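Local coordinates for stage II sporulation E family protein (Thermanaerovibrio acidaminovorans, PDB 3RNR) that is of uncharacterised function but probably acts as a protein serine/threonine phosphatase of the metal-dependent PP2C family, at residues C13-G18 / V160-D165. Sequence-based numbering, arbitrary orientation.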
ATOM      1  N   CYS B  13      -4.645   6.135  -0.086  1.00 21.30           N
ATOM      2  CA  CYS B  13      -3.824   5.999  -1.283  1.00 19.81           C
ATOM      3  C   CYS B  13      -2.675   6.989  -1.199  1.00 26.33           C
ATOM      4  O   CYS B  13      -2.807   8.063  -0.611  1.00 24.30           O
ATOM      5  CB  CYS B  13      -4.647   6.266  -2.543  1.00 22.35           C
ATOM      6  SG  CYS B  13      -5.531   7.876  -2.595  1.00 25.35           S
ATOM      7  N   VAL B  14      -1.535   6.616  -1.765  1.00 25.87           N
ATOM      8  CA  VAL B  14      -0.386   7.498  -1.737  1.00 20.57           C
ATOM      9  C   VAL B  14       0.471   7.274  -2.981  1.00 23.02           C
ATOM     10  O   VAL B  14       0.566   6.151  -3.480  1.00 23.50           O
ATOM     11  CB  VAL B  14       0.437   7.311  -0.425  1.00 26.99           C
ATOM     12  CG1 VAL B  14       0.705   5.857  -0.152  1.00 27.84           C
ATOM     13  CG2 VAL B  14       1.756   8.101  -0.489  1.00 34.26           C
ATOM     14  N   VAL B  15       1.054   8.353  -3.491  1.00 19.45           N
ATOM     15  CA  VAL B  15       2.096   8.265  -4.495  1.00 19.17           C
ATOM     16  C   VAL B  15       3.287   9.052  -3.995  1.00 27.92           C
ATOM     17  O   VAL B  15       3.127  10.112  -3.377  1.00 22.54           O
ATOM     18  CB  VAL B  15       1.643   8.823  -5.878  1.00 26.01           C
ATOM     19  CG1 VAL B  15       0.569   7.912  -6.502  1.00 25.14           C
ATOM     20  CG2 VAL B  15       1.126  10.283  -5.751  1.00 23.09           C
ATOM     21  N   VAL B  16       4.480   8.540  -4.272  1.00 22.53           N
ATOM     22  CA  VAL B  16       5.721   9.189  -3.864  1.00 23.25           C
ATOM     23  C   VAL B  16       6.729   9.097  -5.002  1.00 28.74           C
ATOM     24  O   VAL B  16       6.876   8.039  -5.602  1.00 31.64           O
ATOM     25  CB  VAL B  16       6.351   8.475  -2.644  1.00 23.06           C
ATOM     26  CG1 VAL B  16       7.632   9.178  -2.242  1.00 30.22           C
ATOM     27  CG2 VAL B  16       5.382   8.457  -1.451  1.00 22.56           C
ATOM     28  N   ASP B  17       7.421  10.189  -5.307  1.00 24.52           N
ATOM     29  CA  ASP B  17       8.534  10.090  -6.261  1.00 27.33           C
ATOM     30  C   ASP B  17       9.788  10.832  -5.843  1.00 26.76           C
ATOM     31  O   ASP B  17       9.723  11.974  -5.393  1.00 27.97           O
ATOM     32  CB  ASP B  17       8.100  10.509  -7.663  1.00 30.12           C
ATOM     33  CG  ASP B  17       7.812   9.309  -8.551  1.00 42.34           C
ATOM     34  OD1 ASP B  17       6.652   9.146  -8.985  1.00 37.18           O
ATOM     35  OD2 ASP B  17       8.752   8.533  -8.784  1.00 51.53           O
ATOM     36  N   GLY B  18      10.940  10.186  -5.991  1.00 24.82           N
ATOM     37  CA  GLY B  18      12.187  10.844  -5.635  1.00 24.52           C
ATOM     38  C   GLY B  18      12.417  12.021  -6.561  1.00 26.76           C
ATOM     39  O   GLY B  18      11.897  12.040  -7.686  1.00 29.73           O
ATOM     40  N   VAL B 160     -11.171   9.488  -4.679  1.00 27.11           N
ATOM     41  CA  VAL B 160     -10.041  10.390  -4.803  1.00 25.11           C
ATOM     42  C   VAL B 160      -8.937   9.703  -5.608  1.00 26.17           C
ATOM     43  O   VAL B 160      -8.745   8.479  -5.521  1.00 23.21           O
ATOM     44  CB  VAL B 160      -9.527  10.817  -3.406  1.00 24.54           C
ATOM     45  CG1 VAL B 160      -9.136   9.584  -2.574  1.00 23.88           C
ATOM     46  CG2 VAL B 160      -8.355  11.814  -3.524  1.00 22.39           C
ATOM     47  N   LEU B 161      -8.225  10.504  -6.396  1.00 24.67           N
ATOM     48  CA  LEU B 161      -7.105  10.018  -7.191  1.00 24.65           C
ATOM     49  C   LEU B 161      -5.882  10.879  -6.906  1.00 24.33           C
ATOM     50  O   LEU B 161      -5.973  12.109  -6.926  1.00 22.78           O
ATOM     51  CB  LEU B 161      -7.457  10.067  -8.680  1.00 24.72           C
ATOM     52  CG  LEU B 161      -6.323   9.768  -9.669  1.00 33.85           C
ATOM     53  CD1 LEU B 161      -6.180   8.288  -9.818  1.00 34.85           C
ATOM     54  CD2 LEU B 161      -6.603  10.404 -11.016  1.00 38.51           C
ATOM     55  N   VAL B 162      -4.757  10.235  -6.606  1.00 22.90           N
ATOM     56  CA  VAL B 162      -3.490  10.933  -6.476  1.00 23.79           C
ATOM     57  C   VAL B 162      -2.548  10.539  -7.630  1.00 26.69           C
ATOM     58  O   VAL B 162      -2.536   9.385  -8.075  1.00 23.63           O
ATOM     59  CB  VAL B 162      -2.836  10.731  -5.088  1.00 24.20           C
ATOM     60  CG1 VAL B 162      -3.710  11.361  -3.976  1.00 21.56           C
ATOM     61  CG2 VAL B 162      -2.605   9.247  -4.796  1.00 24.06           C
ATOM     62  N   VAL B 163      -1.758  11.502  -8.093  1.00 23.37           N
ATOM     63  CA  VAL B 163      -1.000  11.373  -9.338  1.00 26.73           C
ATOM     64  C   VAL B 163       0.415  11.898  -9.173  1.00 32.96           C
ATOM     65  O   VAL B 163       0.588  13.000  -8.654  1.00 24.28           O
ATOM     66  CB  VAL B 163      -1.612  12.269 -10.425  1.00 30.22           C
ATOM     67  CG1 VAL B 163      -0.955  11.993 -11.768  1.00 35.00           C
ATOM     68  CG2 VAL B 163      -3.096  12.069 -10.505  1.00 36.21           C
ATOM     69  N   SER B 164       1.414  11.113  -9.586  1.00 25.36           N
ATOM     70  CA  SER B 164       2.787  11.606  -9.742  1.00 26.10           C
ATOM     71  C   SER B 164       3.226  11.383 -11.176  1.00 30.31           C
ATOM     72  O   SER B 164       3.306  10.249 -11.647  1.00 30.31           O
ATOM     73  CB  SER B 164       3.718  10.839  -8.807  1.00 29.27           C
ATOM     74  OG  SER B 164       5.073  11.167  -9.050  1.00 31.59           O
ATOM     75  N   ASP B 165       3.299  12.471 -11.921  1.00 30.59           N
ATOM     76  CA  ASP B 165       3.853  12.534 -13.271  1.00 29.80           C
ATOM     77  C   ASP B 165       5.138  13.286 -13.633  1.00 34.37           C
ATOM     78  O   ASP B 165       5.292  13.619 -14.806  1.00 31.46           O
ATOM     79  CB  ASP B 165       2.762  12.619 -14.344  1.00 34.38           C
ATOM     80  CG  ASP B 165       2.039  13.906 -14.310  1.00 35.20           C
ATOM     81  OD1 ASP B 165       2.447  14.771 -13.507  1.00 34.39           O
ATOM     82  OD2 ASP B 165       1.087  14.052 -15.100  1.00 35.85           O
TER
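Strands 13-18 and 160-164 belong to the two different sheets of the PP2C-type alpha-beta-alpha sandwich and face each other across its core, running nearly parallel (8°) with their axes 6.6 Å apart at the closest. At that separation side chains, not backbone hydrogen bonds, join them: Cys13, Val15 and Asp17 point from one strand, Val160, Val162 and Ser164 from the other. The packing is tightest in the middle, where Val15 and Val162 pass alongside one another, pointing opposite ways. Val15 CG1, anti to its own carbonyl carbon, lies 3.8 Å from Val162 CG2, while Val15 CG2 reaches over the backbone of Val163 and comes to 4.0 Å from Ser164 CB. Toward the start of the strands, Cys13 SG is tucked between its own backbone N and carbonyl carbon (chi1 55°) and rests on two methyl groups, 3.9 Å from Val162 CG2 and 4.0 Å from Val160 CG1. The other end is polar. Ser164 OG, anti to the backbone N (chi1 173°), donates a short hydrogen bond of 2.6 Å to Asp17 OD1, which accepts through its anti lone pair, the one turned away from OD2. Arg169 forms a salt bridge to the same oxygen and would be expected to stabilise the carboxylate. Asp17 OD2 and Gly18 N both hydrogen-bond a glycerol, probably from the crystallisation liquor, which may mark a pocket. Asp17-Gly18 begins a DGxGG sequence, whose aspartate binds metal in PP2C relatives, so Asp17 is probably a metal ligand. Beyond Ser164, Asp165 is directed away from strand 13-18, and its OD1 forms a salt bridge with Arg95. Strand 10-18 lies between 2-7 and 72-80 in the antiparallel sheet, and 159-164 between 95-100 and 205-210 in the mixed sheet.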